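Side-chain contacts in Alr3699 protein (Nostoc sp., PDB 4XSO), which is of unknown function but has the two-domain GT-B architecture characteristic of the glycosyltransferase family 4 and group 1 families: residues Q82-P85 / L86-K89; Q230-P233 / Q234-A237; E294-R298 / V299-A303; Q337-A340 / N341-T345; V371-N374 / Q375-E379. All blocks are in the same frame, centred on the assembly; numbering follows the deposited sequence.

Contact 1: residues Q82-P85 / L86-K89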
loop_
_atom_site.group_PDB
_atom_site.type_symbol
_atom_site.label_atom_id
_atom_site.label_comp_id
_atom_site.label_asym_id
_atom_site.label_seq_id
_atom_site.Cartn_x
_atom_site.Cartn_y
_atom_site.Cartn_z
ATOM N N GLN A 82 2.661 6.852 8.922
ATOM C CA GLN A 82 2.958 5.868 10.022
ATOM C C GLN A 82 2.380 4.456 9.794
ATOM O O GLN A 82 2.978 3.465 10.209
ATOM C CB GLN A 82 2.512 6.358 11.404
ATOM C CG GLN A 82 1.009 6.586 11.555
ATOM C CD GLN A 82 0.561 7.991 11.196
ATOM O OE1 GLN A 82 1.366 8.859 10.839
ATOM N NE2 GLN A 82 -0.738 8.221 11.293
ATOM N N LEU A 83 1.275 4.354 9.065
ATOM C CA LEU A 83 0.791 3.037 8.596
ATOM C C LEU A 83 1.800 2.244 7.696
ATOM O O LEU A 83 1.926 1.005 7.795
ATOM C CB LEU A 83 -0.546 3.191 7.852
ATOM C CG LEU A 83 -1.686 4.007 8.518
ATOM C CD1 LEU A 83 -2.901 4.113 7.600
ATOM C CD2 LEU A 83 -2.118 3.424 9.839
ATOM N N ALA A 84 2.493 2.944 6.795
ATOM C CA ALA A 84 3.393 2.270 5.830
ATOM C C ALA A 84 4.361 3.328 5.342
ATOM O O ALA A 84 4.110 3.945 4.301
ATOM C CB ALA A 84 2.597 1.692 4.658
ATOM N N PRO A 85 5.425 3.596 6.133
ATOM C CA PRO A 85 6.136 4.869 5.929
ATOM C C PRO A 85 6.937 4.898 4.594
ATOM O O PRO A 85 7.060 5.946 3.976
ATOM C CB PRO A 85 7.056 4.968 7.188
ATOM C CG PRO A 85 6.578 3.876 8.126
ATOM C CD PRO A 85 6.034 2.811 7.226
ATOM N N LEU A 86 7.458 3.759 4.186
ATOM C CA LEU A 86 8.022 3.598 2.844
ATOM C C LEU A 86 7.071 4.047 1.767
ATOM O O LEU A 86 7.387 4.993 1.009
ATOM C CB LEU A 86 8.495 2.172 2.581
ATOM C CG LEU A 86 9.616 2.022 1.518
ATOM C CD1 LEU A 86 10.435 0.757 1.754
ATOM C CD2 LEU A 86 9.057 2.033 0.113
ATOM N N VAL A 87 5.887 3.421 1.715
ATOM C CA VAL A 87 4.841 3.840 0.769
ATOM C C VAL A 87 4.492 5.331 0.891
ATOM O O VAL A 87 4.450 6.052 -0.074
ATOM C CB VAL A 87 3.606 2.961 0.957
ATOM C CG1 VAL A 87 2.495 3.396 0.037
ATOM C CG2 VAL A 87 4.016 1.508 0.724
ATOM N N ALA A 88 4.339 5.806 2.108
ATOM C CA ALA A 88 3.967 7.173 2.341
ATOM C C ALA A 88 5.011 8.178 1.866
ATOM O O ALA A 88 4.673 9.249 1.374
ATOM C CB ALA A 88 3.723 7.372 3.819
ATOM N N LYS A 89 6.282 7.846 2.061
ATOM C CA LYS A 89 7.360 8.624 1.466
ATOM C C LYS A 89 7.333 8.676 -0.076
ATOM O O LYS A 89 7.498 9.770 -0.700
ATOM C CB LYS A 89 8.686 8.032 1.939
ATOM C CG LYS A 89 8.991 8.337 3.387
ATOM C CD LYS A 89 10.007 7.328 3.915
ATOM C CE LYS A 89 10.376 7.557 5.378
ATOM N NZ LYS A 89 11.268 6.469 5.858
#

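Contact 2: residues Q230-P233 / Q234-A237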
loop_
_atom_site.group_PDB
_atom_site.type_symbol
_atom_site.label_atom_id
_atom_site.label_comp_id
_atom_site.label_asym_id
_atom_site.label_seq_id
_atom_site.Cartn_x
_atom_site.Cartn_y
_atom_site.Cartn_z
ATOM N N GLN A 230 37.190 -30.234 -26.078
ATOM C CA GLN A 230 36.938 -30.791 -27.402
ATOM C C GLN A 230 37.468 -29.955 -28.548
ATOM O O GLN A 230 37.083 -30.211 -29.676
ATOM C CB GLN A 230 35.425 -30.984 -27.584
ATOM C CG GLN A 230 34.860 -32.040 -26.642
ATOM C CD GLN A 230 35.350 -33.399 -27.080
ATOM O OE1 GLN A 230 36.425 -33.858 -26.670
ATOM N NE2 GLN A 230 34.624 -34.004 -28.016
ATOM N N CYS A 231 38.332 -28.976 -28.252
ATOM C CA CYS A 231 38.821 -27.981 -29.184
ATOM C C CYS A 231 40.299 -28.149 -29.391
ATOM O O CYS A 231 40.987 -28.608 -28.493
ATOM C CB CYS A 231 38.575 -26.556 -28.618
ATOM S SG CYS A 231 36.844 -26.133 -28.802
ATOM N N PRO A 232 40.812 -27.750 -30.562
ATOM C CA PRO A 232 42.246 -27.874 -30.687
ATOM C C PRO A 232 43.023 -27.090 -29.646
ATOM O O PRO A 232 42.481 -26.184 -28.953
ATOM C CB PRO A 232 42.553 -27.387 -32.124
ATOM C CG PRO A 232 41.275 -26.980 -32.736
ATOM C CD PRO A 232 40.156 -27.428 -31.836
ATOM N N PRO A 233 44.310 -27.421 -29.529
ATOM C CA PRO A 233 45.123 -26.888 -28.419
ATOM C C PRO A 233 45.419 -25.380 -28.484
ATOM O O PRO A 233 45.649 -24.791 -27.456
ATOM C CB PRO A 233 46.399 -27.727 -28.479
ATOM C CG PRO A 233 46.439 -28.317 -29.865
ATOM C CD PRO A 233 45.034 -28.414 -30.355
ATOM N N GLN A 234 45.369 -24.760 -29.662
ATOM C CA GLN A 234 45.546 -23.335 -29.735
ATOM C C GLN A 234 44.311 -22.545 -29.213
ATOM O O GLN A 234 44.415 -21.311 -29.010
ATOM C CB GLN A 234 45.942 -22.872 -31.149
ATOM C CG GLN A 234 44.826 -22.792 -32.191
ATOM C CD GLN A 234 44.527 -24.142 -32.791
ATOM O OE1 GLN A 234 44.890 -25.168 -32.217
ATOM N NE2 GLN A 234 43.868 -24.154 -33.950
ATOM N N VAL A 235 43.197 -23.251 -28.920
ATOM C CA VAL A 235 42.031 -22.613 -28.342
ATOM C C VAL A 235 42.202 -22.427 -26.857
ATOM O O VAL A 235 42.265 -23.413 -26.073
ATOM C CB VAL A 235 40.702 -23.387 -28.602
ATOM C CG1 VAL A 235 39.508 -22.629 -27.999
ATOM C CG2 VAL A 235 40.478 -23.619 -30.089
ATOM N N THR A 236 42.160 -21.152 -26.440
ATOM C CA THR A 236 42.134 -20.798 -25.001
ATOM C C THR A 236 40.935 -19.930 -24.634
ATOM O O THR A 236 40.386 -19.174 -25.468
ATOM C CB THR A 236 43.356 -19.979 -24.563
ATOM O OG1 THR A 236 43.326 -18.741 -25.237
ATOM C CG2 THR A 236 44.594 -20.635 -24.892
ATOM N N ALA A 237 40.513 -20.067 -23.382
ATOM C CA ALA A 237 39.375 -19.332 -22.875
ATOM C C ALA A 237 39.843 -18.239 -21.886
ATOM O O ALA A 237 40.762 -18.451 -21.119
ATOM C CB ALA A 237 38.396 -20.300 -22.253
#

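Contact 3: residues E294-R298 / V299-A303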
loop_
_atom_site.group_PDB
_atom_site.type_symbol
_atom_site.label_atom_id
_atom_site.label_comp_id
_atom_site.label_asym_id
_atom_site.label_seq_id
_atom_site.Cartn_x
_atom_site.Cartn_y
_atom_site.Cartn_z
ATOM N N GLU A 294 17.582 -16.047 -20.342
ATOM C CA GLU A 294 17.776 -14.691 -19.920
ATOM C C GLU A 294 16.867 -13.761 -20.751
ATOM O O GLU A 294 16.564 -14.018 -21.943
ATOM C CB GLU A 294 19.264 -14.291 -20.072
ATOM C CG GLU A 294 20.214 -15.064 -19.109
ATOM C CD GLU A 294 21.691 -14.760 -19.322
ATOM O OE1 GLU A 294 22.043 -14.055 -20.305
ATOM O OE2 GLU A 294 22.521 -15.210 -18.491
ATOM N N PRO A 295 16.439 -12.650 -20.129
ATOM C CA PRO A 295 15.484 -11.772 -20.812
ATOM C C PRO A 295 16.062 -10.974 -21.994
ATOM O O PRO A 295 15.374 -10.779 -22.954
ATOM C CB PRO A 295 14.993 -10.840 -19.706
ATOM C CG PRO A 295 15.971 -10.956 -18.609
ATOM C CD PRO A 295 16.598 -12.309 -18.713
ATOM N N PHE A 296 17.336 -10.618 -21.912
ATOM C CA PHE A 296 18.068 -9.867 -22.918
ATOM C C PHE A 296 19.590 -10.018 -22.635
ATOM O O PHE A 296 20.104 -9.517 -21.622
ATOM C CB PHE A 296 17.789 -8.370 -22.721
ATOM C CG PHE A 296 18.413 -7.493 -23.781
ATOM C CD1 PHE A 296 19.722 -7.057 -23.689
ATOM C CD2 PHE A 296 17.648 -7.094 -24.904
ATOM C CE1 PHE A 296 20.259 -6.221 -24.681
ATOM C CE2 PHE A 296 18.189 -6.260 -25.883
ATOM C CZ PHE A 296 19.489 -5.842 -25.765
ATOM N N GLY A 297 20.354 -10.644 -23.464
ATOM C CA GLY A 297 21.776 -10.747 -23.078
ATOM C C GLY A 297 22.581 -9.510 -23.448
ATOM O O GLY A 297 22.945 -9.368 -24.635
ATOM N N ARG A 298 22.868 -8.609 -22.488
ATOM C CA ARG A 298 23.634 -7.381 -22.839
ATOM C C ARG A 298 24.953 -7.787 -23.515
ATOM O O ARG A 298 25.382 -7.241 -24.534
ATOM C CB ARG A 298 23.878 -6.477 -21.602
ATOM C CG ARG A 298 22.584 -5.836 -21.061
ATOM C CD ARG A 298 22.780 -5.017 -19.775
ATOM N NE ARG A 298 23.692 -3.887 -19.946
ATOM C CZ ARG A 298 23.384 -2.727 -20.546
ATOM N NH1 ARG A 298 22.148 -2.452 -20.957
ATOM N NH2 ARG A 298 24.317 -1.791 -20.703
ATOM N N VAL A 299 25.587 -8.832 -22.998
ATOM C CA VAL A 299 26.888 -9.266 -23.506
ATOM C C VAL A 299 26.873 -9.693 -24.968
ATOM O O VAL A 299 27.860 -9.522 -25.708
ATOM C CB VAL A 299 27.429 -10.451 -22.647
ATOM C CG1 VAL A 299 28.574 -11.146 -23.316
ATOM C CG2 VAL A 299 27.867 -9.894 -21.295
ATOM N N ILE A 300 25.772 -10.271 -25.372
ATOM C CA ILE A 300 25.604 -10.742 -26.723
ATOM C C ILE A 300 25.574 -9.462 -27.595
ATOM O O ILE A 300 26.300 -9.343 -28.528
ATOM C CB ILE A 300 24.305 -11.511 -26.873
ATOM C CG1 ILE A 300 24.344 -12.799 -26.019
ATOM C CG2 ILE A 300 24.043 -11.829 -28.339
ATOM C CD1 ILE A 300 22.977 -13.517 -25.980
ATOM N N VAL A 301 24.716 -8.528 -27.291
ATOM C CA VAL A 301 24.738 -7.232 -28.040
ATOM C C VAL A 301 26.076 -6.521 -28.009
ATOM O O VAL A 301 26.521 -5.995 -29.007
ATOM C CB VAL A 301 23.623 -6.288 -27.569
ATOM C CG1 VAL A 301 23.687 -4.943 -28.340
ATOM C CG2 VAL A 301 22.293 -6.941 -27.790
ATOM N N GLU A 302 26.767 -6.549 -26.885
ATOM C CA GLU A 302 28.057 -5.872 -26.788
ATOM C C GLU A 302 29.076 -6.493 -27.707
ATOM O O GLU A 302 29.782 -5.799 -28.403
ATOM C CB GLU A 302 28.549 -5.824 -25.345
ATOM C CG GLU A 302 27.685 -4.824 -24.605
ATOM C CD GLU A 302 28.020 -4.688 -23.146
ATOM O OE1 GLU A 302 28.096 -5.735 -22.468
ATOM O OE2 GLU A 302 28.131 -3.523 -22.698
ATOM N N ALA A 303 29.054 -7.813 -27.766
ATOM C CA ALA A 303 29.973 -8.555 -28.614
ATOM C C ALA A 303 29.746 -8.229 -30.093
ATOM O O ALA A 303 30.692 -8.039 -30.862
ATOM C CB ALA A 303 29.785 -10.035 -28.328
#

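Contact 4: residues Q337-A340 / N341-T345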
loop_
_atom_site.group_PDB
_atom_site.type_symbol
_atom_site.label_atom_id
_atom_site.label_comp_id
_atom_site.label_asym_id
_atom_site.label_seq_id
_atom_site.Cartn_x
_atom_site.Cartn_y
_atom_site.Cartn_z
ATOM N N GLN A 337 29.095 -30.021 -26.597
ATOM C CA GLN A 337 29.638 -30.476 -27.874
ATOM C C GLN A 337 29.178 -29.581 -29.032
ATOM O O GLN A 337 29.918 -29.352 -29.998
ATOM C CB GLN A 337 29.334 -31.959 -28.173
ATOM C CG GLN A 337 29.940 -32.388 -29.522
ATOM C CD GLN A 337 31.450 -32.575 -29.455
ATOM O OE1 GLN A 337 31.931 -33.327 -28.609
ATOM N NE2 GLN A 337 32.215 -31.894 -30.353
ATOM N N GLU A 338 27.956 -29.099 -28.960
ATOM C CA GLU A 338 27.450 -28.193 -29.979
ATOM C C GLU A 338 28.261 -26.869 -29.935
ATOM O O GLU A 338 28.639 -26.285 -31.001
ATOM C CB GLU A 338 25.961 -28.008 -29.769
ATOM C CG GLU A 338 25.230 -27.226 -30.841
ATOM C CD GLU A 338 23.722 -27.135 -30.572
ATOM O OE1 GLU A 338 23.171 -27.821 -29.654
ATOM O OE2 GLU A 338 23.085 -26.378 -31.309
ATOM N N LEU A 339 28.614 -26.444 -28.726
ATOM C CA LEU A 339 29.436 -25.207 -28.566
ATOM C C LEU A 339 30.811 -25.434 -29.195
ATOM O O LEU A 339 31.344 -24.567 -29.882
ATOM C CB LEU A 339 29.547 -24.834 -27.073
ATOM C CG LEU A 339 30.528 -23.717 -26.694
ATOM C CD1 LEU A 339 30.224 -22.437 -27.496
ATOM C CD2 LEU A 339 30.415 -23.462 -25.202
ATOM N N ALA A 340 31.376 -26.641 -29.028
ATOM C CA ALA A 340 32.706 -26.930 -29.576
ATOM C C ALA A 340 32.660 -26.960 -31.091
ATOM O O ALA A 340 33.599 -26.503 -31.805
ATOM C CB ALA A 340 33.261 -28.246 -29.038
ATOM N N ASN A 341 31.585 -27.496 -31.614
ATOM C CA ASN A 341 31.423 -27.521 -33.052
ATOM C C ASN A 341 31.423 -26.113 -33.639
ATOM O O ASN A 341 32.058 -25.861 -34.685
ATOM C CB ASN A 341 30.107 -28.171 -33.415
ATOM C CG ASN A 341 30.115 -29.677 -33.209
ATOM O OD1 ASN A 341 31.148 -30.319 -33.064
ATOM N ND2 ASN A 341 28.952 -30.245 -33.268
ATOM N N ILE A 342 30.752 -25.181 -32.960
ATOM C CA ILE A 342 30.814 -23.771 -33.393
ATOM C C ILE A 342 32.200 -23.245 -33.345
ATOM O O ILE A 342 32.659 -22.554 -34.266
ATOM C CB ILE A 342 29.893 -22.867 -32.538
ATOM C CG1 ILE A 342 28.433 -23.243 -32.770
ATOM C CG2 ILE A 342 30.106 -21.398 -32.885
ATOM C CD1 ILE A 342 28.053 -23.355 -34.268
ATOM N N ILE A 343 32.885 -23.500 -32.239
ATOM C CA ILE A 343 34.258 -22.955 -32.073
ATOM C C ILE A 343 35.158 -23.471 -33.208
ATOM O O ILE A 343 35.868 -22.717 -33.875
ATOM C CB ILE A 343 34.859 -23.375 -30.715
ATOM C CG1 ILE A 343 34.095 -22.685 -29.598
ATOM C CG2 ILE A 343 36.335 -23.054 -30.670
ATOM C CD1 ILE A 343 34.564 -23.116 -28.207
ATOM N N ASN A 344 35.069 -24.771 -33.456
ATOM C CA ASN A 344 35.791 -25.380 -34.553
ATOM C C ASN A 344 35.384 -24.817 -35.944
ATOM O O ASN A 344 36.234 -24.638 -36.809
ATOM C CB ASN A 344 35.632 -26.900 -34.498
ATOM C CG ASN A 344 36.600 -27.550 -33.511
ATOM O OD1 ASN A 344 37.791 -27.321 -33.574
ATOM N ND2 ASN A 344 36.095 -28.350 -32.602
ATOM N N THR A 345 34.095 -24.542 -36.150
ATOM C CA THR A 345 33.661 -23.923 -37.372
ATOM C C THR A 345 34.312 -22.579 -37.530
ATOM O O THR A 345 34.700 -22.224 -38.640
ATOM C CB THR A 345 32.165 -23.710 -37.362
ATOM O OG1 THR A 345 31.556 -24.992 -37.442
ATOM C CG2 THR A 345 31.725 -22.853 -38.519
#

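Contact 5: residues V371-N374 / Q375-E379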
loop_
_atom_site.group_PDB
_atom_site.type_symbol
_atom_site.label_atom_id
_atom_site.label_comp_id
_atom_site.label_asym_id
_atom_site.label_seq_id
_atom_site.Cartn_x
_atom_site.Cartn_y
_atom_site.Cartn_z
ATOM N N VAL A 371 20.631 5.979 -29.159
ATOM C CA VAL A 371 19.922 7.138 -29.718
ATOM C C VAL A 371 18.559 6.759 -30.197
ATOM O O VAL A 371 17.557 7.386 -29.836
ATOM C CB VAL A 371 20.711 7.866 -30.858
ATOM C CG1 VAL A 371 19.902 9.026 -31.429
ATOM C CG2 VAL A 371 22.040 8.357 -30.324
ATOM N N THR A 372 18.480 5.640 -30.868
ATOM C CA THR A 372 17.221 5.157 -31.343
ATOM C C THR A 372 16.331 4.684 -30.202
ATOM O O THR A 372 15.117 5.032 -30.170
ATOM C CB THR A 372 17.459 3.990 -32.316
ATOM O OG1 THR A 372 18.415 4.420 -33.290
ATOM C CG2 THR A 372 16.153 3.477 -32.943
ATOM N N ILE A 373 16.920 3.924 -29.273
ATOM C CA ILE A 373 16.162 3.423 -28.119
ATOM C C ILE A 373 15.625 4.597 -27.337
ATOM O O ILE A 373 14.477 4.565 -26.934
ATOM C CB ILE A 373 17.023 2.510 -27.233
ATOM C CG1 ILE A 373 17.389 1.250 -28.006
ATOM C CG2 ILE A 373 16.461 2.232 -25.865
ATOM C CD1 ILE A 373 16.284 0.594 -28.747
ATOM N N ASN A 374 16.458 5.602 -27.045
ATOM C CA ASN A 374 15.950 6.767 -26.271
ATOM C C ASN A 374 14.818 7.489 -26.976
ATOM O O ASN A 374 13.880 7.921 -26.304
ATOM C CB ASN A 374 17.044 7.777 -25.955
ATOM C CG ASN A 374 17.935 7.336 -24.858
ATOM O OD1 ASN A 374 17.602 6.417 -24.050
ATOM N ND2 ASN A 374 19.108 7.966 -24.807
ATOM N N GLN A 375 14.857 7.556 -28.317
ATOM C CA GLN A 375 13.751 8.130 -29.099
ATOM C C GLN A 375 12.469 7.303 -28.900
ATOM O O GLN A 375 11.376 7.840 -28.710
ATOM C CB GLN A 375 14.067 8.158 -30.581
ATOM C CG GLN A 375 15.258 9.040 -30.899
ATOM C CD GLN A 375 15.680 9.102 -32.383
ATOM O OE1 GLN A 375 15.475 8.162 -33.180
ATOM N NE2 GLN A 375 16.321 10.215 -32.741
ATOM N N GLN A 376 12.599 5.994 -28.969
ATOM C CA GLN A 376 11.424 5.125 -28.751
ATOM C C GLN A 376 10.815 5.347 -27.351
ATOM O O GLN A 376 9.593 5.496 -27.170
ATOM C CB GLN A 376 11.876 3.675 -28.901
ATOM C CG GLN A 376 12.132 3.347 -30.333
ATOM C CD GLN A 376 12.733 1.973 -30.495
ATOM O OE1 GLN A 376 12.734 1.126 -29.568
ATOM N NE2 GLN A 376 13.270 1.735 -31.679
ATOM N N ILE A 377 11.663 5.356 -26.331
ATOM C CA ILE A 377 11.171 5.632 -24.992
ATOM C C ILE A 377 10.443 7.005 -24.917
ATOM O O ILE A 377 9.327 7.091 -24.399
ATOM C CB ILE A 377 12.337 5.521 -23.975
ATOM C CG1 ILE A 377 12.798 4.050 -23.863
ATOM C CG2 ILE A 377 11.920 6.048 -22.628
ATOM C CD1 ILE A 377 13.976 3.822 -22.936
ATOM N N ALA A 378 11.082 8.061 -25.430
ATOM C CA ALA A 378 10.520 9.432 -25.395
ATOM C C ALA A 378 9.166 9.462 -26.145
ATOM O O ALA A 378 8.196 9.968 -25.635
ATOM C CB ALA A 378 11.473 10.413 -26.066
ATOM N N GLU A 379 9.105 8.879 -27.343
ATOM C CA GLU A 379 7.841 8.810 -28.091
ATOM C C GLU A 379 6.814 8.048 -27.320
ATOM O O GLU A 379 5.642 8.470 -27.203
ATOM C CB GLU A 379 8.020 8.184 -29.475
ATOM C CG GLU A 379 8.873 9.159 -30.308
ATOM C CD GLU A 379 9.154 8.775 -31.769
ATOM O OE1 GLU A 379 8.585 7.797 -32.292
ATOM O OE2 GLU A 379 9.994 9.473 -32.396
#

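Contact 1: residues Q82-P85 / L86-K89
Ala-84 occupies the N-cap of helix 85-95 and meets the first turn in two ways. Its carbonyl O accepts the backbone N-H of Ala-88 at 2.9 Å, and its methyl CB packs on Val-87 CB at 4.0 Å. The valine CG2, lying beside its own backbone N, comes to 4.2 Å from the same Ala-84 CB. Pro-85 follows as the first helical residue, a place where the missing N-H costs nothing because no earlier turn needs it. Its O receives Lys-89 N at 2.8 Å. The lysine chain then runs alongside this oxygen: with CG turned away from its own carbonyl carbon (chi1 -73°) and the chain extended beyond, Lys-89 CG passes 3.1 Å from Pro-85 O. The ammonium group travels on to the carbonyls of Gln-63 and Thr-61, while Leu-86 N is held by Asn-62 OD1. Leu-86 also packs on Leu-83 of the second subunit, so this helix start belongs to the dimer contact. The chemistry implies a division of labour: backbone bonds close the turn, the alanine and valine supply an apolar patch, and the lysine charge is probably eased by the carbonyls around its tip.

Contact 2: residues Q230-P233 / Q234-A237
A type I beta turn from Pro-232 to Val-235 leads into strand 235-240 and carries this contact. Pro-232 and Val-235 are its first and last residues, and the turn is closed by Val-235 N donating to Pro-232 O at 3.0 Å. The donor lies about 45° out of the carbonyl plane. Pro-233 takes the second position, where the ring restrains phi to a value (-69°) that suits such a turn.

Gln-234, in the third position, folds its side chain back over the prolines. CG sits between the backbone N and the carbonyl carbon (chi1 78°) and the chain kinks once more about CB-CG, which brings OE1 within 3.2 Å of Pro-232 CB. The same oxygen lies 3.7 Å from Pro-233 CD, while NE2 comes to 4.0 Å from Pro-232 CG, so the amide lies across the proline pair in van der Waals contact.

Beneath the turn, Val-235 CG2 approaches Cys-231 CB at 3.8 Å and stands 3.4 Å from Pro-232 O. These groups face inward: Cys-231 packs on Ile-343 of helix 336-348, and Val-235 on Leu-228 of helix 221-228. Arg-266 adds a hydrogen bond to Val-235 O. Strand 207-212, helix 221-228 and strand 235-240 follow one another with the two strands parallel and adjacent, so the turn ends the connection of a beta-alpha-beta crossover, the repeating element of the Rossmann-like domains from which the GT-B fold is built.

Contact 3: residues E294-R298 / V299-A303
Gly-297 is the N-cap residue of helix 298-305, in the C-terminal Rossmann-like domain of the GT-B fold, and its carbonyl points into the first turn, toward the N-H groups of Ile-300 and Val-301. Among the hydrogen bonds, Gly-297 O takes two weak ones, from Ile-300 N at 3.1 Å and from Val-301 N at 3.3 Å. Glu-302 N then reaches Arg-298 O at 2.8 Å, continuing the i to i+4 pattern with a shorter bond.

Apolar contact comes from Phe-296. With CG anti to the backbone N (chi1 -175°) the ring swings back to the helix and crosses the Val-301 side chain at about a right angle, and both residues also pack on Leu-321 of helix 318-321. Ile-300 lies under the cap, CD1 at 4.2 Å from the bare CA of Gly-297.

The charged groups stay apart. Arg-298 NH2 and Glu-302 OE2 are 4.6 Å from each other; the carboxylate is instead hydrogen-bonded to Tyr-187 OH, and a glycerol molecule lies about 3 Å from the nearest atom of the arginine side chain. The closest apolar approach is that of Val-301 CG2, which meets Phe-296 CZ obliquely at 3.6 Å.

Contact 4: residues Q337-A340 / N341-T345
The bond between Gln-337 and Asn-341 is an i to i+4 contact along an exposed stripe of helix 336-348, which packs against the parallel sheet of the C-terminal Rossmann-like domain. Gln-337 NE2 donates weakly to Asn-341 OD1 at 3.3 Å. The glutamine side chain heads off trans to the amide nitrogen (chi1 -180°) and bends at the next bond, which turns the amide along the helix; the two amide planes stand 44° apart. Its other end, OE1, is held by Gln-230, so this amide links the helix to the loop before strand 235-240.

Under the side chains the backbone pattern is regular. Asn-341 N bonds to Gln-337 O at 3.0 Å, and Asn-344 N to Ala-340 O at 2.8 Å. On the buried side, Leu-339 CG and Ile-343 CD1 approach at 4.4 Å, a modest apolar contact. Ile-343 CG1 also lies 3.3 Å from Leu-339 O. Leu-339 and Ile-342 reach Val-311 on strand 310-313, while Leu-339 also packs on Ala-227 of helix 221-228. The helix thus carries an apolar side on the sheet and an amide-rich side that partly meets the loop 230-233. One turn on, Asn-341 O is gripped twice by Thr-345: the backbone N and OG1 reach it from opposite faces of its plane, OG1 at 2.9 Å.

Contact 5: residues V371-N374 / Q375-E379
The amides of Gln-375 and Gln-376 each lay one face against the residues a turn earlier. Over the Gln-375 amide stands Val-371, its CG1 almost straight above NE2 at 4.0 Å, while Thr-372 CA lies to the same side of the plane, 3.9 Å from OE1. The Gln-376 amide is covered on one face by two methyls: Thr-372 CG2 approaches NE2 at 3.6 Å and Ile-373 CD1 approaches OE1 at 3.7 Å. Both pairs of neighbours stand over a face, not beside an edge.

Both glutamines start with CG on the side of the amide nitrogen and run on extended, a shape that carries them back along the helix. On the way Gln-375 CG passes very near Val-371 O, at 3.0 Å, the same oxygen that accepts the Gln-375 backbone N-H.

Helix 370-382 follows helix 350-368 at the end of the modelled chain. Its side chains touch Pro-31, Tyr-32 and Ile-178, residues of the N-terminal half, as expected of GT-B proteins, whose C-terminal helix crosses back to the first domain. Asp-369 OD1 receives Val-371 N at the start of this helix. Further along, the backbone closes the next turn with Ile-377 N donating to Ile-373 O at 3.0 Å. The side chains of these two isoleucines cross at an angle, Ile-373 CG2 and Ile-377 CD1 being 4.2 Å apart, and Ile-377 continues onto Ile-178.

Overall arrangement
Contacts 2 and 4, the only two that touch, hold the same corner of the C-terminal domain: their centres are 11 Å apart, and Gln-230 and Cys-231 of the loop before the turn meet Gln-337 and Ile-343 of the helix. Contacts 1 and 3 both start a helix, yet contact 1 is buried at the dimer interface, its centre about 32 Å from the centre of the chain, whereas contact 3 lies near that centre beside a glycerol. Contacts 4 and 5 lie wholly within helices and are partly buried; a weak amide bond joins side chains in the first, and apolar cover of amide faces marks the second. Contact 5 lies on the helix that returns to the N-terminal half.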